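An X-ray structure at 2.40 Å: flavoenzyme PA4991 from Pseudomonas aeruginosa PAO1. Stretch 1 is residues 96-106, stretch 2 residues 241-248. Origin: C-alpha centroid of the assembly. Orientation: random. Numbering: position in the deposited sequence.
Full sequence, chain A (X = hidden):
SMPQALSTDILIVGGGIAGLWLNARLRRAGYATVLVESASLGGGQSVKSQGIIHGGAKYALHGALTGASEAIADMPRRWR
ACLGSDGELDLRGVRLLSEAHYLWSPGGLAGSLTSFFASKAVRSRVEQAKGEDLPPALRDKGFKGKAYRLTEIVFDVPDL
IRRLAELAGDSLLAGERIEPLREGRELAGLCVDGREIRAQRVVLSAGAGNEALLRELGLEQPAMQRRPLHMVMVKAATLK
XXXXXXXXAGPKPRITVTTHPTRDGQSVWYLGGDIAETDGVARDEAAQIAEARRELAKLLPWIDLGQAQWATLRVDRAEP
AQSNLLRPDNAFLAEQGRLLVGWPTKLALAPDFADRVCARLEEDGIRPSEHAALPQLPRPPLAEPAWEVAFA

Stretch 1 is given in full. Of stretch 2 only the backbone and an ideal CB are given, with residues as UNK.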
ATOM      1  N   LEU A  96     -10.122  10.917   2.638  1.00 37.74           N
ATOM      2  CA  LEU A  96     -10.515  10.132   1.492  1.00 37.29           C
ATOM      3  C   LEU A  96     -10.472  11.002   0.246  1.00 36.48           C
ATOM      4  O   LEU A  96     -10.946  12.136   0.252  1.00 36.82           O
ATOM      5  CB  LEU A  96     -11.947   9.663   1.642  1.00 39.51           C
ATOM      6  CG  LEU A  96     -12.292   8.684   2.743  1.00 40.57           C
ATOM      7  CD1 LEU A  96     -13.746   8.222   2.531  1.00 41.94           C
ATOM      8  CD2 LEU A  96     -11.287   7.536   2.733  1.00 38.98           C
ATOM      9  N   LEU A  97      -9.918  10.474  -0.823  1.00 34.88           N
ATOM     10  CA  LEU A  97     -10.039  11.145  -2.088  1.00 36.09           C
ATOM     11  C   LEU A  97     -11.488  11.012  -2.597  1.00 37.60           C
ATOM     12  O   LEU A  97     -12.048  11.978  -3.105  1.00 38.77           O
ATOM     13  CB  LEU A  97      -8.988  10.629  -3.097  1.00 34.70           C
ATOM     14  CG  LEU A  97      -7.526  10.997  -2.762  1.00 33.49           C
ATOM     15  CD1 LEU A  97      -6.550  10.421  -3.782  1.00 32.32           C
ATOM     16  CD2 LEU A  97      -7.310  12.505  -2.637  1.00 34.42           C
ATOM     17  N   SER A  98     -12.109   9.843  -2.400  1.00 37.77           N
ATOM     18  CA  SER A  98     -13.463   9.616  -2.869  1.00 38.56           C
ATOM     19  C   SER A  98     -14.133   8.642  -1.959  1.00 40.65           C
ATOM     20  O   SER A  98     -13.526   7.681  -1.480  1.00 40.47           O
ATOM     21  CB  SER A  98     -13.447   9.050  -4.281  1.00 37.99           C
ATOM     22  OG  SER A  98     -14.743   8.951  -4.839  1.00 38.32           O
ATOM     23  N   GLU A  99     -15.407   8.894  -1.728  1.00 43.73           N
ATOM     24  CA  GLU A  99     -16.228   8.053  -0.866  1.00 46.26           C
ATOM     25  C   GLU A  99     -16.625   6.762  -1.567  1.00 45.98           C
ATOM     26  O   GLU A  99     -17.216   5.888  -0.948  1.00 47.97           O
ATOM     27  CB  GLU A  99     -17.504   8.813  -0.507  1.00 50.01           C
ATOM     28  CG  GLU A  99     -17.259  10.108   0.256  1.00 52.02           C
ATOM     29  CD  GLU A  99     -17.675  10.017   1.708  1.00 54.98           C
ATOM     30  OE1 GLU A  99     -17.345   9.002   2.361  1.00 57.59           O
ATOM     31  OE2 GLU A  99     -18.359  10.955   2.190  1.00 59.51           O
ATOM     32  N   ALA A 100     -16.361   6.687  -2.872  1.00 44.25           N
ATOM     33  CA  ALA A 100     -16.764   5.584  -3.702  1.00 43.46           C
ATOM     34  C   ALA A 100     -15.804   5.479  -4.879  1.00 41.65           C
ATOM     35  O   ALA A 100     -15.268   6.476  -5.369  1.00 40.76           O
ATOM     36  CB  ALA A 100     -18.167   5.805  -4.201  1.00 45.19           C
ATOM     37  N   HIS A 101     -15.558   4.245  -5.282  1.00 40.87           N
ATOM     38  CA  HIS A 101     -14.885   3.933  -6.526  1.00 39.84           C
ATOM     39  C   HIS A 101     -15.974   3.349  -7.408  1.00 39.28           C
ATOM     40  O   HIS A 101     -16.916   2.771  -6.901  1.00 39.65           O
ATOM     41  CB  HIS A 101     -13.769   2.936  -6.272  1.00 39.25           C
ATOM     42  CG  HIS A 101     -12.984   2.612  -7.490  1.00 40.47           C
ATOM     43  ND1 HIS A 101     -11.987   3.435  -7.970  1.00 39.96           N
ATOM     44  CD2 HIS A 101     -13.057   1.567  -8.350  1.00 42.62           C
ATOM     45  CE1 HIS A 101     -11.470   2.908  -9.064  1.00 39.65           C
ATOM     46  NE2 HIS A 101     -12.090   1.769  -9.308  1.00 41.12           N
ATOM     47  N   TYR A 102     -15.864   3.528  -8.720  1.00 39.18           N
ATOM     48  CA  TYR A 102     -16.961   3.172  -9.670  1.00 40.85           C
ATOM     49  C   TYR A 102     -16.515   2.161 -10.729  1.00 40.85           C
ATOM     50  O   TYR A 102     -15.303   2.019 -10.987  1.00 38.70           O
ATOM     51  CB  TYR A 102     -17.485   4.425 -10.375  1.00 40.93           C
ATOM     52  CG  TYR A 102     -18.189   5.396  -9.454  1.00 42.52           C
ATOM     53  CD1 TYR A 102     -17.475   6.185  -8.551  1.00 41.99           C
ATOM     54  CD2 TYR A 102     -19.577   5.541  -9.490  1.00 45.11           C
ATOM     55  CE1 TYR A 102     -18.117   7.070  -7.698  1.00 43.66           C
ATOM     56  CE2 TYR A 102     -20.229   6.436  -8.651  1.00 46.78           C
ATOM     57  CZ  TYR A 102     -19.502   7.204  -7.765  1.00 46.26           C
ATOM     58  OH  TYR A 102     -20.161   8.090  -6.941  1.00 49.27           O
ATOM     59  N   LEU A 103     -17.489   1.426 -11.283  1.00 43.18           N
ATOM     60  CA  LEU A 103     -17.301   0.647 -12.516  1.00 44.41           C
ATOM     61  C   LEU A 103     -17.948   1.449 -13.608  1.00 46.71           C
ATOM     62  O   LEU A 103     -18.950   2.121 -13.384  1.00 48.70           O
ATOM     63  CB  LEU A 103     -17.951  -0.752 -12.489  1.00 45.47           C
ATOM     64  CG  LEU A 103     -17.657  -1.699 -11.340  1.00 45.42           C
ATOM     65  CD1 LEU A 103     -18.415  -3.010 -11.515  1.00 47.13           C
ATOM     66  CD2 LEU A 103     -16.157  -1.949 -11.175  1.00 44.07           C
ATOM     67  N   TRP A 104     -17.405   1.302 -14.799  1.00 48.24           N
ATOM     68  CA  TRP A 104     -17.702   2.169 -15.923  1.00 51.61           C
ATOM     69  C   TRP A 104     -17.725   1.304 -17.186  1.00 55.49           C
ATOM     70  O   TRP A 104     -16.700   0.761 -17.593  1.00 53.10           O
ATOM     71  CB  TRP A 104     -16.640   3.258 -15.921  1.00 49.25           C
ATOM     72  CG  TRP A 104     -16.512   4.123 -17.087  1.00 48.97           C
ATOM     73  CD1 TRP A 104     -17.453   4.428 -18.034  1.00 49.59           C
ATOM     74  CD2 TRP A 104     -15.342   4.876 -17.413  1.00 47.18           C
ATOM     75  NE1 TRP A 104     -16.910   5.303 -18.945  1.00 49.27           N
ATOM     76  CE2 TRP A 104     -15.622   5.605 -18.569  1.00 47.05           C
ATOM     77  CE3 TRP A 104     -14.062   4.966 -16.849  1.00 46.67           C
ATOM     78  CZ2 TRP A 104     -14.681   6.419 -19.167  1.00 46.50           C
ATOM     79  CZ3 TRP A 104     -13.124   5.781 -17.448  1.00 45.76           C
ATOM     80  CH2 TRP A 104     -13.437   6.494 -18.591  1.00 45.51           C
ATOM     81  N   SER A 105     -18.928   1.154 -17.749  1.00 63.34           N
ATOM     82  CA  SER A 105     -19.242   0.154 -18.783  1.00 70.04           C
ATOM     83  C   SER A 105     -19.694   0.859 -20.066  1.00 76.12           C
ATOM     84  O   SER A 105     -19.992   2.062 -20.029  1.00 75.19           O
ATOM     85  CB  SER A 105     -20.359  -0.794 -18.292  1.00 72.91           C
ATOM     86  OG  SER A 105     -19.854  -1.860 -17.487  1.00 71.17           O
ATOM     87  N   PRO A 106     -19.721   0.126 -21.209  1.00 83.09           N
ATOM     88  CA  PRO A 106     -20.303   0.712 -22.423  1.00 86.45           C
ATOM     89  C   PRO A 106     -21.674   0.100 -22.756  1.00 87.84           C
ATOM     90  O   PRO A 106     -22.323  -0.479 -21.877  1.00 87.37           O
ATOM     91  CB  PRO A 106     -19.252   0.376 -23.500  1.00 86.21           C
ATOM     92  CG  PRO A 106     -18.443  -0.778 -22.935  1.00 85.09           C
ATOM     93  CD  PRO A 106     -18.985  -1.105 -21.559  1.00 84.31           C
ATOM     94  N   UNK A 241     -12.668  15.279 -11.173  1.00 36.61           N
ATOM     95  CA  UNK A 241     -12.454  14.068 -10.369  1.00 34.68           C
ATOM     96  C   UNK A 241     -13.159  12.801 -10.954  1.00 33.90           C
ATOM     97  O   UNK A 241     -14.288  12.865 -11.457  1.00 34.91           O
ATOM     98  CB  UNK A 241     -12.956  14.322  -8.946  1.00 34.68           C
ATOM     99  N   UNK A 242     -12.441  11.690 -10.867  1.00 31.15           N
ATOM    100  CA  UNK A 242     -12.828  10.432 -11.372  1.00 30.87           C
ATOM    101  C   UNK A 242     -12.059   9.301 -10.662  1.00 30.23           C
ATOM    102  O   UNK A 242     -10.787   9.349 -10.510  1.00 28.44           O
ATOM    103  CB  UNK A 242     -12.607  10.395 -12.885  1.00 30.87           C
ATOM    104  N   UNK A 243     -12.816   8.285 -10.249  1.00 30.31           N
ATOM    105  CA  UNK A 243     -12.261   7.092  -9.581  1.00 29.87           C
ATOM    106  C   UNK A 243     -13.008   5.887 -10.154  1.00 31.62           C
ATOM    107  O   UNK A 243     -14.152   5.653  -9.775  1.00 32.85           O
ATOM    108  CB  UNK A 243     -12.402   7.168  -8.059  1.00 29.87           C
ATOM    109  N   UNK A 244     -12.403   5.152 -11.091  1.00 32.08           N
ATOM    110  CA  UNK A 244     -13.164   4.165 -11.827  1.00 34.11           C
ATOM    111  C   UNK A 244     -12.339   3.091 -12.519  1.00 34.41           C
ATOM    112  O   UNK A 244     -11.232   3.344 -12.951  1.00 34.56           O
ATOM    113  CB  UNK A 244     -14.022   4.881 -12.873  1.00 34.11           C
ATOM    114  N   UNK A 245     -12.893   1.886 -12.598  1.00 35.87           N
ATOM    115  CA  UNK A 245     -12.402   0.847 -13.502  1.00 37.13           C
ATOM    116  C   UNK A 245     -13.216   0.942 -14.809  1.00 39.35           C
ATOM    117  O   UNK A 245     -14.434   0.858 -14.745  1.00 39.12           O
ATOM    118  CB  UNK A 245     -12.520  -0.541 -12.869  1.00 37.13           C
ATOM    119  N   UNK A 246     -12.558   1.131 -15.962  1.00 41.93           N
ATOM    120  CA  UNK A 246     -13.238   1.066 -17.276  1.00 47.02           C
ATOM    121  C   UNK A 246     -13.202  -0.369 -17.734  1.00 49.25           C
ATOM    122  O   UNK A 246     -12.137  -0.936 -17.920  1.00 47.11           O
ATOM    123  CB  UNK A 246     -12.584   1.984 -18.311  1.00 47.02           C
ATOM    124  N   UNK A 247     -14.373  -0.954 -17.889  1.00 55.76           N
ATOM    125  CA  UNK A 247     -14.488  -2.265 -18.488  1.00 63.20           C
ATOM    126  C   UNK A 247     -14.877  -2.114 -19.947  1.00 69.06           C
ATOM    127  O   UNK A 247     -15.766  -1.319 -20.307  1.00 68.60           O
ATOM    128  CB  UNK A 247     -15.505  -3.125 -17.736  1.00 63.20           C
ATOM    129  N   UNK A 248     -14.174  -2.867 -20.783  1.00 76.57           N
ATOM    130  CA  UNK A 248     -14.710  -3.291 -22.063  1.00 82.48           C
ATOM    131  C   UNK A 248     -15.215  -4.697 -21.804  1.00 88.20           C
ATOM    132  O   UNK A 248     -15.847  -4.967 -20.766  1.00 88.52           O
ATOM    133  CB  UNK A 248     -13.678  -3.232 -23.191  1.00 82.48           C
TER

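Position 241 has no atom of stretch 1 within 5.5 Å of its ideal CB. Its phi of -58° and psi of 140° suit many residues, proline among them. The residue is P241, and it makes no contact here.

Position 242 points CA-to-CB away from stretch 1. A small residue would touch nothing, but a longer one could bend back. L242 does so: its CD2 lies 4.4 Å from W104 CZ3.

Position 243 points toward stretch 1. Its ideal CB is 3.8 Å from H101 ND1 and 4.3 Å from S98 CB. S98 and L97 offer aliphatic carbon beyond it, so a long apolar or aromatic side chain would suit. The residue is Y243. S98 CB sits over one face of its ring, 3.6 Å from the centroid, a CH-pi contact. L97 CB packs 3.8 Å from Y243 CE2. The hydroxyl is hydrogen-bonded elsewhere in the structure. Y102 N donates to Y243 O at 2.9 Å.

Position 244 pairs with Y102 and shares its face of the sheet. The ideal CB is 3.7 Å from Y102 O and 4.0 Å from W104 CE3. A small apolar residue fits easily; a larger one would need to steer past the indole. A244 packs its CB 4.2 Å from Y102 CB and 4.0 Å from W104 CE3.

Position 245 lies on the face of L103. Its N donates to Y102 O at 2.9 Å, and its O accepts a weak hydrogen bond from W104 N at 3.0 Å. The ideal CB is 4.3 Å from both L103 CD2 and H101 NE2, so aromatic, polar or aliphatic side chains are plausible. The residue is H245. The edge of the H101 ring meets its face, with centroids 4.2 Å apart. L103 CD2 lies at the ring edge, 3.8 Å from H245 CD2.

Position 246 returns to the face of W104, with the ideal CB 3.6 Å from W104 CE3. A small or medium apolar residue, or a sulfur, would suit the indole. C246 places SG over the face of the six-membered ring, 4.6 Å from its centroid.

Position 247 points sideways, and its N donates to W104 O at 2.9 Å. L103 and S105 lie nearby, so aliphatic or modest polar residues would do. L247 brings CD1 4.4 Å from L103 CB and 4.1 Å from S105 OG.

Position 248 points away, with room for a CB. Phi -98° and psi -138° are unusual for residues with a side chain, so glycine is easiest. G248 is poorly ordered, so the angles carry limited weight.

Stretch 2 (241-248) PLYAHCLG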
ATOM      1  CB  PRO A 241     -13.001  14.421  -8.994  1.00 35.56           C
ATOM      2  CG  PRO A 241     -13.303  15.878  -9.013  1.00 37.15           C
ATOM      3  CD  PRO A 241     -13.312  16.377 -10.420  1.00 37.33           C
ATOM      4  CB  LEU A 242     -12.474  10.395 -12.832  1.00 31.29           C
ATOM      5  CG  LEU A 242     -12.776   9.114 -13.592  1.00 31.38           C
ATOM      6  CD1 LEU A 242     -14.253   8.678 -13.454  1.00 32.89           C
ATOM      7  CD2 LEU A 242     -12.375   9.387 -15.018  1.00 31.27           C
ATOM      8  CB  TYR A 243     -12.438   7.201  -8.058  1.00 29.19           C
ATOM      9  CG  TYR A 243     -11.833   8.476  -7.517  1.00 28.37           C
ATOM     10  CD1 TYR A 243     -12.539   9.684  -7.522  1.00 28.98           C
ATOM     11  CD2 TYR A 243     -10.533   8.491  -7.050  1.00 26.50           C
ATOM     12  CE1 TYR A 243     -11.947  10.850  -7.046  1.00 28.68           C
ATOM     13  CE2 TYR A 243      -9.945   9.647  -6.588  1.00 25.85           C
ATOM     14  CZ  TYR A 243     -10.642  10.818  -6.592  1.00 27.19           C
ATOM     15  OH  TYR A 243      -9.994  11.945  -6.137  1.00 27.22           O
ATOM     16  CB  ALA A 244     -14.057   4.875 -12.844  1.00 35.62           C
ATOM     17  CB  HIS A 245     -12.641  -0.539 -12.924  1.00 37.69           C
ATOM     18  CG  HIS A 245     -12.012  -0.783 -11.592  1.00 37.53           C
ATOM     19  ND1 HIS A 245     -10.657  -0.653 -11.358  1.00 36.86           N
ATOM     20  CD2 HIS A 245     -12.547  -1.245 -10.436  1.00 38.29           C
ATOM     21  CE1 HIS A 245     -10.397  -0.979 -10.105  1.00 36.27           C
ATOM     22  NE2 HIS A 245     -11.530  -1.328  -9.521  1.00 37.30           N
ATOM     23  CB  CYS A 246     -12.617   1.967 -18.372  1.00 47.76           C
ATOM     24  SG  CYS A 246     -13.357   1.744 -20.046  1.00 54.77           S
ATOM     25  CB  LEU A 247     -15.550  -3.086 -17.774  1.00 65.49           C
ATOM     26  CG  LEU A 247     -15.380  -3.137 -16.263  1.00 66.21           C
ATOM     27  CD1 LEU A 247     -16.683  -3.565 -15.593  1.00 68.69           C
ATOM     28  CD2 LEU A 247     -14.218  -4.056 -15.892  1.00 66.75           C
TER
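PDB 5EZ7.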